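Long-range contacts in DNA polymerase sliding clamp B (Sulfolobus tokodaii, PDB 3AIZ), which forms a subunit of the ring that encircles DNA and tethers the replicative polymerase and other DNA-processing proteins to it: residues A[141-146]-A[207-212]; A[212-217]-A[230-235]; A[91-96]-A[117-122]. All coordinates share one frame; numbering follows the deposited sequence.

Contact 1. Residues A[141-146]-A[207-212]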
loop_
_atom_site.group_PDB
_atom_site.type_symbol
_atom_site.label_atom_id
_atom_site.label_comp_id
_atom_site.label_asym_id
_atom_site.label_seq_id
_atom_site.Cartn_x
_atom_site.Cartn_y
_atom_site.Cartn_z
ATOM N N ASP A 141 -29.299 6.900 7.826
ATOM C CA ASP A 141 -28.492 5.905 8.524
ATOM C C ASP A 141 -29.362 4.927 9.309
ATOM O O ASP A 141 -29.083 3.728 9.353
ATOM C CB ASP A 141 -27.477 6.583 9.448
ATOM C CG ASP A 141 -26.375 7.294 8.681
ATOM O OD1 ASP A 141 -25.819 6.689 7.737
ATOM O OD2 ASP A 141 -26.060 8.454 9.023
ATOM N N VAL A 142 -30.422 5.444 9.923
ATOM C CA VAL A 142 -31.346 4.605 10.674
ATOM C C VAL A 142 -32.011 3.584 9.760
ATOM O O VAL A 142 -32.039 2.391 10.065
ATOM C CB VAL A 142 -32.434 5.441 11.370
ATOM C CG1 VAL A 142 -33.404 4.531 12.105
ATOM C CG2 VAL A 142 -31.803 6.443 12.324
ATOM N N LEU A 143 -32.546 4.055 8.639
ATOM C CA LEU A 143 -33.192 3.171 7.676
ATOM C C LEU A 143 -32.209 2.121 7.168
ATOM O O LEU A 143 -32.573 0.963 6.962
ATOM C CB LEU A 143 -33.772 3.974 6.509
ATOM C CG LEU A 143 -34.854 4.993 6.876
ATOM C CD1 LEU A 143 -35.301 5.778 5.652
ATOM C CD2 LEU A 143 -36.038 4.304 7.538
ATOM N N LYS A 144 -30.960 2.530 6.973
ATOM C CA LYS A 144 -29.914 1.602 6.566
ATOM C C LYS A 144 -29.726 0.525 7.629
ATOM O O LYS A 144 -29.596 -0.655 7.310
ATOM C CB LYS A 144 -28.601 2.344 6.326
ATOM C CG LYS A 144 -27.483 1.476 5.773
ATOM C CD LYS A 144 -26.262 2.315 5.440
ATOM C CE LYS A 144 -25.192 1.492 4.746
ATOM N NZ LYS A 144 -24.026 2.332 4.349
ATOM N N ASP A 145 -29.718 0.939 8.892
ATOM C CA ASP A 145 -29.615 -0.000 10.004
ATOM C C ASP A 145 -30.779 -0.987 9.993
ATOM O O ASP A 145 -30.589 -2.187 10.191
ATOM C CB ASP A 145 -29.566 0.744 11.341
ATOM C CG ASP A 145 -28.252 1.472 11.556
ATOM O OD1 ASP A 145 -27.245 1.081 10.927
ATOM O OD2 ASP A 145 -28.223 2.430 12.359
ATOM N N ILE A 146 -31.982 -0.474 9.760
ATOM C CA ILE A 146 -33.173 -1.313 9.674
ATOM C C ILE A 146 -33.079 -2.280 8.497
ATOM O O ILE A 146 -33.562 -3.410 8.568
ATOM C CB ILE A 146 -34.451 -0.464 9.542
ATOM C CG1 ILE A 146 -34.673 0.358 10.813
ATOM C CG2 ILE A 146 -35.655 -1.347 9.263
ATOM C CD1 ILE A 146 -35.926 1.201 10.782
ATOM N N ASP A 207 -32.867 -2.819 -0.218
ATOM C CA ASP A 207 -32.049 -2.115 -1.203
ATOM C C ASP A 207 -32.270 -0.607 -1.158
ATOM O O ASP A 207 -31.314 0.168 -1.111
ATOM C CB ASP A 207 -32.339 -2.637 -2.612
ATOM C CG ASP A 207 -31.890 -4.070 -2.807
ATOM O OD1 ASP A 207 -31.219 -4.614 -1.903
ATOM O OD2 ASP A 207 -32.204 -4.651 -3.867
ATOM N N VAL A 208 -33.535 -0.199 -1.179
ATOM C CA VAL A 208 -33.889 1.214 -1.129
ATOM C C VAL A 208 -33.377 1.873 0.147
ATOM O O VAL A 208 -32.648 2.864 0.093
ATOM C CB VAL A 208 -35.415 1.416 -1.223
ATOM C CG1 VAL A 208 -35.771 2.882 -1.017
ATOM C CG2 VAL A 208 -35.933 0.920 -2.562
ATOM N N PHE A 209 -33.764 1.318 1.291
ATOM C CA PHE A 209 -33.362 1.854 2.587
ATOM C C PHE A 209 -31.856 2.068 2.681
ATOM O O PHE A 209 -31.398 3.098 3.175
ATOM C CB PHE A 209 -33.835 0.936 3.715
ATOM C CG PHE A 209 -35.222 1.242 4.202
ATOM C CD1 PHE A 209 -36.156 1.815 3.357
ATOM C CD2 PHE A 209 -35.592 0.953 5.505
ATOM C CE1 PHE A 209 -37.431 2.099 3.803
ATOM C CE2 PHE A 209 -36.868 1.234 5.957
ATOM C CZ PHE A 209 -37.788 1.807 5.105
ATOM N N LYS A 210 -31.093 1.091 2.205
ATOM C CA LYS A 210 -29.637 1.167 2.243
ATOM C C LYS A 210 -29.138 2.392 1.481
ATOM O O LYS A 210 -28.163 3.029 1.877
ATOM C CB LYS A 210 -29.025 -0.111 1.666
ATOM C CG LYS A 210 -27.511 -0.198 1.776
ATOM C CD LYS A 210 -27.014 -1.574 1.353
ATOM C CE LYS A 210 -25.493 -1.652 1.366
ATOM N NZ LYS A 210 -24.874 -0.736 0.364
ATOM N N VAL A 211 -29.826 2.722 0.392
ATOM C CA VAL A 211 -29.452 3.855 -0.449
ATOM C C VAL A 211 -29.760 5.199 0.211
ATOM O O VAL A 211 -29.037 6.176 0.014
ATOM C CB VAL A 211 -30.164 3.786 -1.818
ATOM C CG1 VAL A 211 -29.990 5.089 -2.582
ATOM C CG2 VAL A 211 -29.641 2.610 -2.628
ATOM N N THR A 212 -30.829 5.244 0.998
ATOM C CA THR A 212 -31.285 6.492 1.602
ATOM C C THR A 212 -30.296 7.066 2.612
ATOM O O THR A 212 -30.521 8.145 3.160
ATOM C CB THR A 212 -32.649 6.319 2.298
ATOM O OG1 THR A 212 -32.485 5.543 3.492
ATOM C CG2 THR A 212 -33.637 5.627 1.374
#

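Contact 2. Residues A[212-217]-A[230-235]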
loop_
_atom_site.group_PDB
_atom_site.type_symbol
_atom_site.label_atom_id
_atom_site.label_comp_id
_atom_site.label_asym_id
_atom_site.label_seq_id
_atom_site.Cartn_x
_atom_site.Cartn_y
_atom_site.Cartn_z
ATOM N N THR A 212 -30.829 5.244 0.998
ATOM C CA THR A 212 -31.285 6.492 1.602
ATOM C C THR A 212 -30.296 7.066 2.612
ATOM O O THR A 212 -30.521 8.145 3.160
ATOM C CB THR A 212 -32.649 6.319 2.298
ATOM O OG1 THR A 212 -32.485 5.543 3.492
ATOM C CG2 THR A 212 -33.637 5.627 1.374
ATOM N N SER A 213 -29.204 6.348 2.860
ATOM C CA SER A 213 -28.209 6.794 3.832
ATOM C C SER A 213 -27.496 8.067 3.379
ATOM O O SER A 213 -26.906 8.778 4.193
ATOM C CB SER A 213 -27.190 5.686 4.115
ATOM O OG SER A 213 -26.443 5.362 2.955
ATOM N N ILE A 214 -27.561 8.354 2.081
ATOM C CA ILE A 214 -26.922 9.545 1.525
ATOM C C ILE A 214 -27.649 10.824 1.934
ATOM O O ILE A 214 -27.203 11.929 1.623
ATOM C CB ILE A 214 -26.854 9.487 -0.015
ATOM C CG1 ILE A 214 -28.253 9.647 -0.618
ATOM C CG2 ILE A 214 -26.199 8.192 -0.475
ATOM C CD1 ILE A 214 -28.275 9.622 -2.129
ATOM N N SER A 215 -28.774 10.668 2.623
ATOM C CA SER A 215 -29.551 11.808 3.089
ATOM C C SER A 215 -29.691 11.781 4.604
ATOM O O SER A 215 -29.671 10.716 5.219
ATOM C CB SER A 215 -30.936 11.818 2.439
ATOM O OG SER A 215 -31.730 12.880 2.938
ATOM N N GLN A 216 -29.826 12.958 5.203
ATOM C CA GLN A 216 -30.009 13.060 6.644
ATOM C C GLN A 216 -31.475 13.292 6.982
ATOM O O GLN A 216 -31.868 13.253 8.147
ATOM C CB GLN A 216 -29.149 14.186 7.221
ATOM C CG GLN A 216 -27.658 13.887 7.227
ATOM C CD GLN A 216 -26.842 15.007 7.847
ATOM O OE1 GLN A 216 -27.135 16.186 7.649
ATOM N NE2 GLN A 216 -25.808 14.641 8.598
ATOM N N ASN A 217 -32.280 13.532 5.954
ATOM C CA ASN A 217 -33.698 13.798 6.149
ATOM C C ASN A 217 -34.564 13.063 5.137
ATOM O O ASN A 217 -35.166 13.676 4.253
ATOM C CB ASN A 217 -33.971 15.301 6.097
ATOM C CG ASN A 217 -33.242 16.059 7.189
ATOM O OD1 ASN A 217 -33.761 16.234 8.292
ATOM N ND2 ASN A 217 -32.028 16.508 6.890
ATOM N N ILE A 230 -40.554 6.997 -0.739
ATOM C CA ILE A 230 -39.356 7.458 -0.047
ATOM C C ILE A 230 -38.731 8.648 -0.773
ATOM O O ILE A 230 -38.440 8.576 -1.966
ATOM C CB ILE A 230 -38.296 6.342 0.099
ATOM C CG1 ILE A 230 -38.789 5.239 1.037
ATOM C CG2 ILE A 230 -36.992 6.912 0.625
ATOM C CD1 ILE A 230 -39.759 4.279 0.398
ATOM N N GLU A 231 -38.532 9.743 -0.046
ATOM C CA GLU A 231 -37.887 10.924 -0.599
ATOM C C GLU A 231 -36.490 11.082 -0.009
ATOM O O GLU A 231 -36.326 11.163 1.207
ATOM C CB GLU A 231 -38.717 12.177 -0.316
ATOM C CG GLU A 231 -40.155 12.104 -0.806
ATOM C CD GLU A 231 -40.912 13.402 -0.586
ATOM O OE1 GLU A 231 -40.260 14.464 -0.488
ATOM O OE2 GLU A 231 -42.160 13.361 -0.514
ATOM N N VAL A 232 -35.487 11.123 -0.879
ATOM C CA VAL A 232 -34.101 11.250 -0.450
ATOM C C VAL A 232 -33.510 12.565 -0.945
ATOM O O VAL A 232 -32.883 12.611 -2.003
ATOM C CB VAL A 232 -33.245 10.081 -0.973
ATOM C CG1 VAL A 232 -31.843 10.151 -0.395
ATOM C CG2 VAL A 232 -33.899 8.752 -0.632
ATOM N N PRO A 233 -33.713 13.643 -0.176
ATOM C CA PRO A 233 -33.247 14.985 -0.537
ATOM C C PRO A 233 -31.750 15.144 -0.310
ATOM O O PRO A 233 -31.182 14.475 0.552
ATOM C CB PRO A 233 -34.003 15.895 0.442
ATOM C CG PRO A 233 -35.040 15.025 1.097
ATOM C CD PRO A 233 -34.469 13.652 1.084
ATOM N N THR A 234 -31.122 16.026 -1.081
ATOM C CA THR A 234 -29.732 16.390 -0.848
ATOM C C THR A 234 -29.673 17.850 -0.417
ATOM O O THR A 234 -30.654 18.579 -0.544
ATOM C CB THR A 234 -28.866 16.182 -2.103
ATOM O OG1 THR A 234 -29.307 17.061 -3.145
ATOM C CG2 THR A 234 -28.961 14.743 -2.584
ATOM N N ASP A 235 -28.523 18.275 0.095
ATOM C CA ASP A 235 -28.376 19.641 0.586
ATOM C C ASP A 235 -28.296 20.659 -0.549
ATOM O O ASP A 235 -28.210 21.862 -0.307
ATOM C CB ASP A 235 -27.146 19.762 1.491
ATOM C CG ASP A 235 -27.321 19.039 2.814
ATOM O OD1 ASP A 235 -28.466 18.658 3.140
ATOM O OD2 ASP A 235 -26.314 18.853 3.531
#

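Contact 3. Residues A[91-96]-A[117-122]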
loop_
_atom_site.group_PDB
_atom_site.type_symbol
_atom_site.label_atom_id
_atom_site.label_comp_id
_atom_site.label_asym_id
_atom_site.label_seq_id
_atom_site.Cartn_x
_atom_site.Cartn_y
_atom_site.Cartn_z
ATOM N N LEU A 91 -24.784 21.014 -17.494
ATOM C CA LEU A 91 -25.296 20.116 -18.517
ATOM C C LEU A 91 -25.627 20.924 -19.762
ATOM O O LEU A 91 -26.452 21.833 -19.719
ATOM C CB LEU A 91 -26.548 19.396 -18.016
ATOM C CG LEU A 91 -26.401 18.597 -16.719
ATOM C CD1 LEU A 91 -27.757 18.120 -16.234
ATOM C CD2 LEU A 91 -25.456 17.425 -16.913
ATOM N N GLU A 92 -24.977 20.590 -20.871
ATOM C CA GLU A 92 -25.156 21.333 -22.110
ATOM C C GLU A 92 -25.508 20.403 -23.267
ATOM O O GLU A 92 -24.767 19.470 -23.572
ATOM C CB GLU A 92 -23.887 22.124 -22.428
ATOM C CG GLU A 92 -23.975 22.995 -23.666
ATOM C CD GLU A 92 -22.695 23.769 -23.913
ATOM O OE1 GLU A 92 -21.890 23.899 -22.966
ATOM O OE2 GLU A 92 -22.493 24.244 -25.051
ATOM N N GLU A 93 -26.643 20.665 -23.909
ATOM C CA GLU A 93 -27.092 19.848 -25.029
ATOM C C GLU A 93 -26.154 19.966 -26.228
ATOM O O GLU A 93 -25.592 21.030 -26.493
ATOM C CB GLU A 93 -28.515 20.228 -25.442
ATOM C CG GLU A 93 -29.068 19.386 -26.584
ATOM C CD GLU A 93 -30.411 19.883 -27.081
ATOM O OE1 GLU A 93 -30.848 20.969 -26.642
ATOM O OE2 GLU A 93 -31.032 19.187 -27.912
ATOM N N THR A 94 -25.997 18.863 -26.951
ATOM C CA THR A 94 -25.129 18.819 -28.119
ATOM C C THR A 94 -25.817 18.074 -29.256
ATOM O O THR A 94 -26.679 17.228 -29.020
ATOM C CB THR A 94 -23.794 18.122 -27.790
ATOM O OG1 THR A 94 -23.081 18.893 -26.817
ATOM C CG2 THR A 94 -22.935 17.975 -29.037
ATOM N N GLU A 95 -25.445 18.400 -30.489
ATOM C CA GLU A 95 -25.971 17.700 -31.653
ATOM C C GLU A 95 -25.743 16.199 -31.521
ATOM O O GLU A 95 -26.604 15.395 -31.875
ATOM C CB GLU A 95 -25.309 18.217 -32.930
ATOM C CG GLU A 95 -25.631 17.398 -34.171
ATOM C CD GLU A 95 -24.856 17.857 -35.391
ATOM O OE1 GLU A 95 -24.766 17.081 -36.366
ATOM O OE2 GLU A 95 -24.332 18.992 -35.373
ATOM N N ALA A 96 -24.575 15.832 -31.003
ATOM C CA ALA A 96 -24.201 14.429 -30.871
ATOM C C ALA A 96 -24.793 13.792 -29.617
ATOM O O ALA A 96 -25.033 12.584 -29.582
ATOM C CB ALA A 96 -22.687 14.283 -30.876
ATOM N N GLY A 117 -25.638 10.466 -27.175
ATOM C CA GLY A 117 -26.959 10.150 -26.667
ATOM C C GLY A 117 -28.081 10.401 -27.653
ATOM O O GLY A 117 -28.150 11.458 -28.278
ATOM N N GLU A 118 -28.963 9.418 -27.787
ATOM C CA GLU A 118 -30.140 9.549 -28.637
ATOM C C GLU A 118 -31.098 10.589 -28.066
ATOM O O GLU A 118 -31.348 10.618 -26.863
ATOM C CB GLU A 118 -30.852 8.200 -28.762
ATOM C CG GLU A 118 -32.169 8.255 -29.519
ATOM C CD GLU A 118 -32.948 6.955 -29.434
ATOM O OE1 GLU A 118 -32.479 6.023 -28.745
ATOM O OE2 GLU A 118 -34.029 6.863 -30.052
ATOM N N LYS A 119 -31.627 11.444 -28.934
ATOM C CA LYS A 119 -32.622 12.428 -28.519
ATOM C C LYS A 119 -34.030 11.901 -28.768
ATOM O O LYS A 119 -34.340 11.424 -29.859
ATOM C CB LYS A 119 -32.412 13.755 -29.248
ATOM C CG LYS A 119 -31.138 14.482 -28.854
ATOM C CD LYS A 119 -31.024 15.818 -29.567
ATOM C CE LYS A 119 -29.758 16.553 -29.159
ATOM N NZ LYS A 119 -29.597 17.832 -29.905
ATOM N N THR A 120 -34.877 11.987 -27.748
ATOM C CA THR A 120 -36.241 11.479 -27.842
ATOM C C THR A 120 -37.249 12.460 -27.257
ATOM O O THR A 120 -36.913 13.598 -26.929
ATOM C CB THR A 120 -36.392 10.133 -27.108
ATOM O OG1 THR A 120 -36.009 10.290 -25.735
ATOM C CG2 THR A 120 -35.519 9.068 -27.754
ATOM N N SER A 121 -38.491 12.007 -27.139
ATOM C CA SER A 121 -39.537 12.795 -26.504
ATOM C C SER A 121 -39.558 12.495 -25.010
ATOM O O SER A 121 -39.315 11.362 -24.592
ATOM C CB SER A 121 -40.897 12.488 -27.133
ATOM O OG SER A 121 -41.175 11.099 -27.090
ATOM N N ILE A 122 -39.846 13.515 -24.209
ATOM C CA ILE A 122 -39.811 13.380 -22.757
ATOM C C ILE A 122 -40.671 12.232 -22.242
ATOM O O ILE A 122 -41.844 12.109 -22.598
ATOM C CB ILE A 122 -40.243 14.680 -22.056
ATOM C CG1 ILE A 122 -39.228 15.789 -22.329
ATOM C CG2 ILE A 122 -40.391 14.457 -20.559
ATOM C CD1 ILE A 122 -39.418 17.007 -21.465
#

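Contact 1. Residues A[141-146]-A[207-212]
Leu143 reaches from helix 141-146 onto the ring of Phe209 and the hydroxyl of Thr212. Its CB lies 3.6 Å from Thr212 OG1 and 3.7 Å from Phe209 CD2, touching both. CG is anti to the carbonyl carbon (chi1 -62°), which sets it over one face of the ring, offset toward the rim. There the branches part: CD1 goes to Thr212 OG1, while CD2 makes an off-centre CH-pi contact, 4.0 Å from the centroid of the Phe209 ring. Ile146 CG2 comes to the ring edge, near its plane, at 4.4 Å from Phe209 CE2.

Thr212 OG1 donates to Phe209 O over 2.7 Å, tying the end of helix 207-211 to its own last turn, and thus a polar atom among the leucine carbons has a partner. On the other flank the aliphatic parts of Lys144 and Lys210 meet, with CE of Lys144 4.1 Å from CG of Lys210.

The two helix segments run nearly antiparallel, at 147°, with axes 7.4 Å apart. Beneath them Leu143 also rests on Val218 and Val220 of strand 218-223, and Val142 and Ile146 pack on Val104 and Tyr105, respectively, of the neighbouring PCNA3 subunit. Paired helices of this kind line the central hole in the PCNA fold. The chemistry is thus two-sided: an apolar seam faces the strands, and two exposed lysines, with Lys144 NZ 5.1 Å from Lys210 NZ, place positive charge together, consistent with a surface turned toward the DNA backbone.

Contact 2. Residues A[212-217]-A[230-235]
Ser215 meets the flat peptide carbonyl of Pro233 in its plane: OG donates to Pro233 O on a lone pair, at 2.9 Å and a C=O...donor angle of 141°. The rim of the proline ring is met by oxygen atoms too, Asn217 O standing 3.2 Å from Pro233 CD and Ser215 OG 3.4 Å from that same carbon.

Ser215 OG is anti to its own backbone N (chi1 177°), which carries it toward the strand. The same oxygen accepts from Asn217 N at 3.1 Å, with an N-H...acceptor angle of 156°, and this bond to the second residue on makes an ST turn. The backbone of Ser215 is bonded in addition to Gly140, just where helix 140-150 begins. Asn217 OD1 and Gln216 O both take a bond from Lys188 NZ.

Beside this polar pair lies an apolar row centred on Val232, whose two methyls serve different neighbours. Val232 CG1 touches Ser215 CB. It also lies 3.6 Å from Ile214 CG1 when measured from Val232 CG1; the isoleucine crosses the valine at about a right angle. Val232 CG2 lies 3.7 Å from Thr212 CG2, a methyl that also meets Ile230 CG2 at 3.7 Å.

Strand 230-233 is itself held by backbone bonds of Ile230 and Val232 to Phe242 and Leu240, and of Glu231 to Thr219. The contact therefore packs the link after helix 202-211 against the second strand of the hairpin 218-223/226-233 that follows it. A hydroxyl that donates across the contact and accepts within its own turn is gripped by two bonds, which would favour the observed rotamer of Ser215 and link the shape of the turn to the position of the strand.

Contact 3. Residues A[91-96]-A[117-122]
Glu93 and Lys119 are joined by a salt bridge at one end of an antiparallel meander, strands 88-93, 97-104 and 109-120, in the N-terminal domain of the PCNA fold. The first and third strands are not sheet neighbours; the lysine spans the distance between them. Its CG is anti to the carbonyl carbon (chi1 -68°), and beyond CG the chain is extended, crossing the glutamate side chain at about a right angle. Lys119 NZ donates to Glu93 OE2 at 2.8 Å, reaching that oxygen on its anti side and 32° out of the carboxylate plane. A second, weak bond runs from Lys119 NZ to Thr94 O at 3.1 Å, and the ammonium group thus has acceptors on both a side chain and the turn backbone.

Glu93 has a further partner, for its OE1 accepts from Ile2 N, which brings the start of the chain to the same carboxylate. Around this charged group the contact is at the protein surface, although Glu93 itself is buried.

The turn between strands 88-93 and 97-104 is fastened by backbone as well: Gly117 N points almost straight at Ala96 O, 3.3 Å away with an N-H...acceptor angle of 172°, and meets it in the carbonyl plane on a lone pair.

Overall arrangement
From the N terminus, contact 3 closes first, joining residues 91-96 to 117-122 around strand 97-104 and the greater part of strand 109-120 inside the N-terminal domain. Contact 1 then bridges 141-146 and 207-212 across about half of the C-terminal domain, and contact 2 closes the short loop from 212-217 to 230-235. The three follow in series, and none lies within or crosses another. Contacts 1 and 2 share Thr212 and touch directly, Lys144 CD being 3.7 Å from Ser213 CB, which carries the helix pair on into the hairpin behind it. Contact 3 stands apart, its centre about 34 Å from that of contact 1, on the opposite side of the chain's centre.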